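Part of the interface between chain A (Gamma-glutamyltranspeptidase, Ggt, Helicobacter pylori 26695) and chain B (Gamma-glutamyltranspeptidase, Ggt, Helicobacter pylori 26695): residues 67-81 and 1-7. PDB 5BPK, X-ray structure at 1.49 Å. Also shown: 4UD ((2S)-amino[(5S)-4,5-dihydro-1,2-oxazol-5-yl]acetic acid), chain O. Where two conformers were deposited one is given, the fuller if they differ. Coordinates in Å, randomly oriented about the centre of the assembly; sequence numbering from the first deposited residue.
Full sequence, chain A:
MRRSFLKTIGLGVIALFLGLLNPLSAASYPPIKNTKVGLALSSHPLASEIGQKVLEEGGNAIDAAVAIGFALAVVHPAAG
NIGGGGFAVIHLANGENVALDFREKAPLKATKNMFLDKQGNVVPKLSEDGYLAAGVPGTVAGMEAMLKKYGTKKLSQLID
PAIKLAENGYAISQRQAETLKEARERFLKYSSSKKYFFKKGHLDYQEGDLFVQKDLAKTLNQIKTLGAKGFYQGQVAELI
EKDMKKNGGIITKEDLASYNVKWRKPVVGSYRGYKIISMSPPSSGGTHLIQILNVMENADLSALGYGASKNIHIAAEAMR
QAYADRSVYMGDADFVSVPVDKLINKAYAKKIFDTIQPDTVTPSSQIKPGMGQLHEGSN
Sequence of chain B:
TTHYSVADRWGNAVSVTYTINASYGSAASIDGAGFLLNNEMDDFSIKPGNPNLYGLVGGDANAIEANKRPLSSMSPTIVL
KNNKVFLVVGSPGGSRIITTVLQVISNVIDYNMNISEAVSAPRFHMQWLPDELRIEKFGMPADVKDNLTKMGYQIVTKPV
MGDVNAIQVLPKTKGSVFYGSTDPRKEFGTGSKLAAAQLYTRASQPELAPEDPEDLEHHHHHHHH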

ATOM      1  N   ALA A  67      14.823  -6.424  -6.129  1.00 11.32           N
ATOM      2  CA  ALA A  67      15.951  -5.824  -5.408  1.00 12.89           C
ATOM      3  C   ALA A  67      15.465  -4.755  -4.413  1.00 11.09           C
ATOM      4  O   ALA A  67      15.904  -4.714  -3.260  1.00 12.99           O
ATOM      5  CB  ALA A  67      16.976  -5.252  -6.383  1.00 13.60           C
ATOM      6  N   ILE A  68      14.530  -3.915  -4.852  1.00 11.55           N
ATOM      7  CA  ILE A  68      13.955  -2.880  -3.994  1.00 11.78           C
ATOM      8  C   ILE A  68      13.179  -3.441  -2.810  1.00 10.22           C
ATOM      9  O   ILE A  68      13.339  -2.949  -1.694  1.00 11.33           O
ATOM     10  CB  ILE A  68      13.083  -1.894  -4.793  1.00  9.80           C
ATOM     11  CG1 ILE A  68      13.974  -1.050  -5.713  1.00 11.13           C
ATOM     12  CG2 ILE A  68      12.260  -1.001  -3.875  1.00 11.65           C
ATOM     13  CD1 ILE A  68      13.214  -0.172  -6.674  1.00 12.88           C
ATOM     14  N   GLY A  69      12.362  -4.468  -3.052  1.00  9.20           N
ATOM     15  CA  GLY A  69      11.601  -5.113  -1.993  1.00 10.64           C
ATOM     16  C   GLY A  69      12.495  -5.583  -0.858  1.00 10.61           C
ATOM     17  O   GLY A  69      12.202  -5.368   0.317  1.00 11.74           O
ATOM     18  N   PHE A  70      13.606  -6.221  -1.190  1.00 10.88           N
ATOM     19  CA  PHE A  70      14.533  -6.653  -0.132  1.00 10.46           C
ATOM     20  C   PHE A  70      15.336  -5.501   0.492  1.00 10.99           C
ATOM     21  O   PHE A  70      15.581  -5.507   1.699  1.00 11.18           O
ATOM     22  CB  PHE A  70      15.476  -7.753  -0.623  1.00 11.41           C
ATOM     23  CG  PHE A  70      14.796  -9.082  -0.831  1.00 13.64           C
ATOM     24  CD1 PHE A  70      14.279  -9.776   0.250  1.00 13.98           C
ATOM     25  CD2 PHE A  70      14.667  -9.633  -2.101  1.00 14.30           C
ATOM     26  CE1 PHE A  70      13.648 -10.998   0.086  1.00 13.00           C
ATOM     27  CE2 PHE A  70      14.035 -10.863  -2.273  1.00 14.45           C
ATOM     28  CZ  PHE A  70      13.530 -11.543  -1.170  1.00 14.11           C
ATOM     29  N   ALA A  71      15.761  -4.531  -0.317  1.00 11.02           N
ATOM     30  CA  ALA A  71      16.505  -3.373   0.209  1.00 11.10           C
ATOM     31  C   ALA A  71      15.672  -2.578   1.217  1.00 12.41           C
ATOM     32  O   ALA A  71      16.159  -2.241   2.291  1.00 11.52           O
ATOM     33  CB  ALA A  71      16.997  -2.474  -0.925  1.00 11.52           C
ATOM     34  N   LEU A  72      14.408  -2.321   0.896  1.00 11.20           N
ATOM     35  CA  LEU A  72      13.535  -1.583   1.818  1.00 10.81           C
ATOM     36  C   LEU A  72      13.284  -2.345   3.125  1.00 11.46           C
ATOM     37  O   LEU A  72      13.043  -1.732   4.172  1.00 12.10           O
ATOM     38  CB  LEU A  72      12.194  -1.258   1.144  1.00 10.73           C
ATOM     39  CG  LEU A  72      12.197  -0.198   0.047  1.00  8.83           C
ATOM     40  CD1 LEU A  72      10.826  -0.172  -0.675  1.00 10.49           C
ATOM     41  CD2 LEU A  72      12.538   1.179   0.616  1.00 11.00           C
ATOM     42  N   ALA A  73      13.330  -3.678   3.067  1.00 10.78           N
ATOM     43  CA  ALA A  73      13.213  -4.499   4.279  1.00 10.45           C
ATOM     44  C   ALA A  73      14.338  -4.227   5.297  1.00 10.63           C
ATOM     45  O   ALA A  73      14.181  -4.504   6.497  1.00 11.53           O
ATOM     46  CB  ALA A  73      13.156  -5.999   3.924  1.00 10.52           C
ATOM     47  N   VAL A  74      15.449  -3.681   4.810  1.00 11.45           N
ATOM     48  CA  VAL A  74      16.609  -3.361   5.632  1.00 11.14           C
ATOM     49  C   VAL A  74      16.647  -1.861   5.978  1.00 11.60           C
ATOM     50  O   VAL A  74      16.796  -1.502   7.135  1.00 12.25           O
ATOM     51  CB  VAL A  74      17.906  -3.784   4.905  1.00 11.41           C
ATOM     52  CG1 VAL A  74      19.149  -3.393   5.715  1.00 11.67           C
ATOM     53  CG2 VAL A  74      17.892  -5.271   4.650  1.00 12.76           C
ATOM     54  N   VAL A  75      16.482  -0.997   4.983  1.00 11.68           N
ATOM     55  CA  VAL A  75      16.698   0.447   5.179  1.00 10.55           C
ATOM     56  C   VAL A  75      15.454   1.232   5.572  1.00 10.57           C
ATOM     57  O   VAL A  75      15.562   2.398   5.951  1.00 12.55           O
ATOM     58  CB  VAL A  75      17.336   1.101   3.941  1.00 11.13           C
ATOM     59  CG1 VAL A  75      18.681   0.428   3.623  1.00 14.45           C
ATOM     60  CG2 VAL A  75      16.405   1.058   2.708  1.00 13.38           C
ATOM     61  N   HIS A  76      14.285   0.598   5.482  1.00 10.94           N
ATOM     62  CA  HIS A  76      13.020   1.256   5.831  1.00 12.06           C
ATOM     63  C   HIS A  76      12.136   0.325   6.666  1.00 12.02           C
ATOM     64  O   HIS A  76      11.012   0.012   6.271  1.00 12.84           O
ATOM     65  CB  HIS A  76      12.330   1.682   4.531  1.00 11.06           C
ATOM     66  CG  HIS A  76      11.137   2.568   4.717  1.00 14.24           C
ATOM     67  ND1 HIS A  76      10.894   3.264   5.885  1.00 15.96           N
ATOM     68  CD2 HIS A  76      10.110   2.860   3.882  1.00 15.28           C
ATOM     69  CE1 HIS A  76       9.782   3.965   5.747  1.00 17.16           C
ATOM     70  NE2 HIS A  76       9.286   3.738   4.541  1.00 17.17           N
ATOM     71  N   PRO A  77      12.641  -0.121   7.838  1.00 11.20           N
ATOM     72  CA  PRO A  77      11.949  -1.156   8.616  1.00 12.58           C
ATOM     73  C   PRO A  77      10.598  -0.756   9.214  1.00 12.58           C
ATOM     74  O   PRO A  77       9.846  -1.629   9.655  1.00 12.87           O
ATOM     75  CB  PRO A  77      12.964  -1.530   9.707  1.00 14.42           C
ATOM     76  CG  PRO A  77      13.949  -0.444   9.735  1.00 14.74           C
ATOM     77  CD  PRO A  77      13.957   0.218   8.410  1.00 13.53           C
ATOM     78  N   ALA A  78      10.270   0.537   9.196  1.00 11.84           N
ATOM     79  CA  ALA A  78       8.931   0.959   9.577  1.00 11.94           C
ATOM     80  C   ALA A  78       7.857   0.416   8.624  1.00 11.31           C
ATOM     81  O   ALA A  78       6.703   0.267   9.016  1.00 12.36           O
ATOM     82  CB  ALA A  78       8.825   2.497   9.666  1.00 12.27           C
ATOM     83  N   ALA A  79       8.233   0.125   7.382  1.00 10.57           N
ATOM     84  CA  ALA A  79       7.257  -0.151   6.317  1.00 10.99           C
ATOM     85  C   ALA A  79       7.743  -1.244   5.386  1.00  8.57           C
ATOM     86  O   ALA A  79       7.039  -2.240   5.156  1.00 11.54           O
ATOM     87  CB  ALA A  79       6.983   1.119   5.522  1.00 13.67           C
ATOM     88  N   GLY A  80       8.939  -1.041   4.824  1.00 11.04           N
ATOM     89  CA  GLY A  80       9.652  -2.097   4.106  1.00 10.53           C
ATOM     90  C   GLY A  80       9.846  -3.284   5.035  1.00  8.72           C
ATOM     91  O   GLY A  80       9.994  -3.113   6.252  1.00 12.81           O
ATOM     92  N   ASN A  81       9.815  -4.491   4.489  1.00  9.83           N
ATOM     93  CA  ASN A  81       9.692  -5.683   5.319  1.00  9.77           C
ATOM     94  C   ASN A  81       9.952  -6.991   4.608  1.00 10.42           C
ATOM     95  O   ASN A  81       9.827  -7.087   3.374  1.00 10.72           O
ATOM     96  CB  ASN A  81       8.264  -5.765   5.873  1.00 10.86           C
ATOM     97  CG  ASN A  81       7.238  -6.018   4.785  1.00  8.36           C
ATOM     98  OD1 ASN A  81       6.926  -7.183   4.477  1.00 10.01           O
ATOM     99  ND2 ASN A  81       6.727  -4.933   4.164  1.00 10.97           N
TER
ATOM    100  N   THR B   1       3.119   1.357   5.675  0.50 14.89           N
ATOM    101  CA  THR B   1       3.164   0.976   4.238  0.50 14.91           C
ATOM    102  C   THR B   1       4.181   1.759   3.441  0.50 12.47           C
ATOM    103  O   THR B   1       4.619   2.840   3.827  0.50  9.65           O
ATOM    104  CB  THR B   1       1.855   1.292   3.568  0.50 16.17           C
ATOM    105  OG1 THR B   1       0.943   1.773   4.556  0.50 23.52           O
ATOM    106  CG2 THR B   1       1.307   0.081   2.820  0.50 21.73           C
ATOM    107  N   THR B   2       4.529   1.220   2.285  1.00 11.52           N
ATOM    108  CA  THR B   2       5.380   1.955   1.362  1.00 11.35           C
ATOM    109  C   THR B   2       5.095   1.469  -0.060  1.00  9.87           C
ATOM    110  O   THR B   2       4.734   0.314  -0.266  1.00 10.40           O
ATOM    111  CB  THR B   2       6.878   1.806   1.746  1.00 12.07           C
ATOM    112  OG1 THR B   2       7.654   2.832   1.118  1.00 11.94           O
ATOM    113  CG2 THR B   2       7.437   0.428   1.388  1.00 11.59           C
ATOM    114  N   HIS B   3       5.167   2.392  -1.018  1.00  9.75           N
ATOM    115  CA  HIS B   3       4.920   2.081  -2.417  1.00  9.93           C
ATOM    116  C   HIS B   3       6.175   2.329  -3.246  1.00  8.93           C
ATOM    117  O   HIS B   3       6.860   3.336  -3.056  1.00  9.46           O
ATOM    118  CB  HIS B   3       3.783   2.929  -3.009  1.00 10.73           C
ATOM    119  CG  HIS B   3       3.509   2.576  -4.428  1.00 10.11           C
ATOM    120  ND1 HIS B   3       2.789   1.456  -4.765  1.00  9.49           N
ATOM    121  CD2 HIS B   3       3.978   3.088  -5.591  1.00  9.50           C
ATOM    122  CE1 HIS B   3       2.802   1.309  -6.077  1.00  9.95           C
ATOM    123  NE2 HIS B   3       3.509   2.294  -6.601  1.00 10.34           N
ATOM    124  N   TYR B   4       6.455   1.437  -4.190  1.00  7.61           N
ATOM    125  CA  TYR B   4       7.484   1.710  -5.185  1.00  8.93           C
ATOM    126  C   TYR B   4       7.046   1.347  -6.604  1.00  9.94           C
ATOM    127  O   TYR B   4       6.203   0.492  -6.799  1.00 10.08           O
ATOM    128  CB  TYR B   4       8.798   1.059  -4.773  1.00 10.18           C
ATOM    129  CG  TYR B   4       8.841  -0.449  -4.624  1.00  9.92           C
ATOM    130  CD1 TYR B   4       8.596  -1.070  -3.388  1.00  8.92           C
ATOM    131  CD2 TYR B   4       9.209  -1.252  -5.693  1.00 10.10           C
ATOM    132  CE1 TYR B   4       8.679  -2.460  -3.249  1.00  9.46           C
ATOM    133  CE2 TYR B   4       9.294  -2.646  -5.568  1.00  9.74           C
ATOM    134  CZ  TYR B   4       9.054  -3.242  -4.346  1.00 10.17           C
ATOM    135  OH  TYR B   4       9.164  -4.612  -4.244  1.00 10.52           O
ATOM    136  N   SER B   5       7.630   2.048  -7.575  1.00  9.15           N
ATOM    137  CA  SER B   5       7.216   2.022  -8.956  1.00 10.25           C
ATOM    138  C   SER B   5       8.444   1.835  -9.837  1.00  8.80           C
ATOM    139  O   SER B   5       9.463   2.517  -9.636  1.00  9.94           O
ATOM    140  CB  SER B   5       6.517   3.336  -9.322  1.00 11.09           C
ATOM    141  OG  SER B   5       5.275   3.494  -8.629  1.00 10.59           O
ATOM    142  N   VAL B   6       8.327   0.954 -10.830  1.00  9.61           N
ATOM    143  CA  VAL B   6       9.428   0.661 -11.735  1.00 10.59           C
ATOM    144  C   VAL B   6       8.913   0.578 -13.170  1.00 10.69           C
ATOM    145  O   VAL B   6       7.875  -0.022 -13.427  1.00 11.01           O
ATOM    146  CB  VAL B   6      10.142  -0.687 -11.400  1.00 11.44           C
ATOM    147  CG1 VAL B   6      11.426  -0.825 -12.213  1.00 12.37           C
ATOM    148  CG2 VAL B   6      10.433  -0.822  -9.886  1.00 10.89           C
ATOM    149  N   ALA B   7       9.660   1.159 -14.100  1.00 11.72           N
ATOM    150  CA  ALA B   7       9.371   1.003 -15.527  1.00  9.51           C
ATOM    151  C   ALA B   7      10.686   0.880 -16.278  1.00 11.17           C
ATOM    152  O   ALA B   7      11.605   1.677 -16.031  1.00 11.68           O
ATOM    153  CB  ALA B   7       8.552   2.173 -16.047  1.00 11.45           C
TER
HETATM  154  C3  4UD O 701      -0.234   1.154   4.492  1.00 22.64           C
HETATM  155  C4  4UD O 701      -1.738  -0.480   4.477  1.00 18.07           C
HETATM  156  C5  4UD O 701      -0.783   0.168   5.464  1.00 23.69           C
HETATM  157  C6  4UD O 701      -3.002  -1.102   5.089  1.00 13.57           C
HETATM  158  C8  4UD O 701      -3.748  -1.762   3.951  1.00 13.00           C
HETATM  159  O9  4UD O 701      -3.442  -2.862   3.561  1.00 13.76           O
HETATM  160  O10 4UD O 701      -4.774  -1.122   3.344  1.00 12.30           O
HETATM  161  N7  4UD O 701      -2.648  -2.135   6.071  1.00 13.67           N
HETATM  162  O2  4UD O 701      -2.155   0.566   3.603  1.00 24.83           O
HETATM  163  N1  4UD O 701      -1.051   1.311   3.504  1.00 27.05           N
HETATM  164  O   HOH W   1       6.868   4.639   3.088  1.00 19.27           O
HETATM  165  O   HOH W   2       4.156  -0.751   7.622  1.00 17.88           O

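Strand 2-7 of chain B runs nearly antiparallel to helix 67-75 of chain A, with the axes at 150° and 10.1 Å apart at their closest. No direct hydrogen bond joins the two stretches; they are held by apolar packing and by water. Past the helix, the chain turns at His76(A), whose O accepts from Ala79(A) N (3.0 Å), and this turn brings Ala79(A) to the start of chain B.

Thr1(B) is covalently modified: its OG1 lies 1.3 Å from C3 of the ligand 4UD. Its CA-to-CB bond points away from chain A, so the contact on this side is made by backbone, with Thr1(B) O 3.4 Å from Ala79(A) CB. Water 2 accepts from Thr1(B) N (3.1 Å) and lies 3.1 Å from Ala78(A) O, one of several acceptors that compete for its protons. Water 1 donates to Thr1(B) O (3.0 Å) and also hydrogen-bonds His76(A) NE2 (3.0 Å) and Thr2(B) OG1 (2.8 Å).

Thr2(B) turns toward chain A and uses both branches. Its OG1 sits near the plane of the His76(A) ring, 3.7 Å from CD2, while its CG2 lies 4.0 Å from Leu72(A) CD1 and the same distance from Gly80(A) N.

As the strand alternates, His3(B) points away, and its NE2 donates to Ser5(B) OG (2.9 Å) on that same side.

Tyr4(B) gives up the most surface of any residue here. Ile68(A) CG2 lies over one ring face, 3.5 Å from the centroid and 10° off the normal, a CH-pi contact; Leu72(A) CD1 approaches Tyr4(B) CD1 obliquely at 3.6 Å. The hydroxyl reaches the helix backbone, with OH 3.4 Å from Gly69(A) CA. An ideal CB on that glycine would fall 2.9 Å from the Tyr4(B) OH, a clash.

Val6(B) ends the contact more loosely, its CG2 4.3 Å from Ile68(A) CD1.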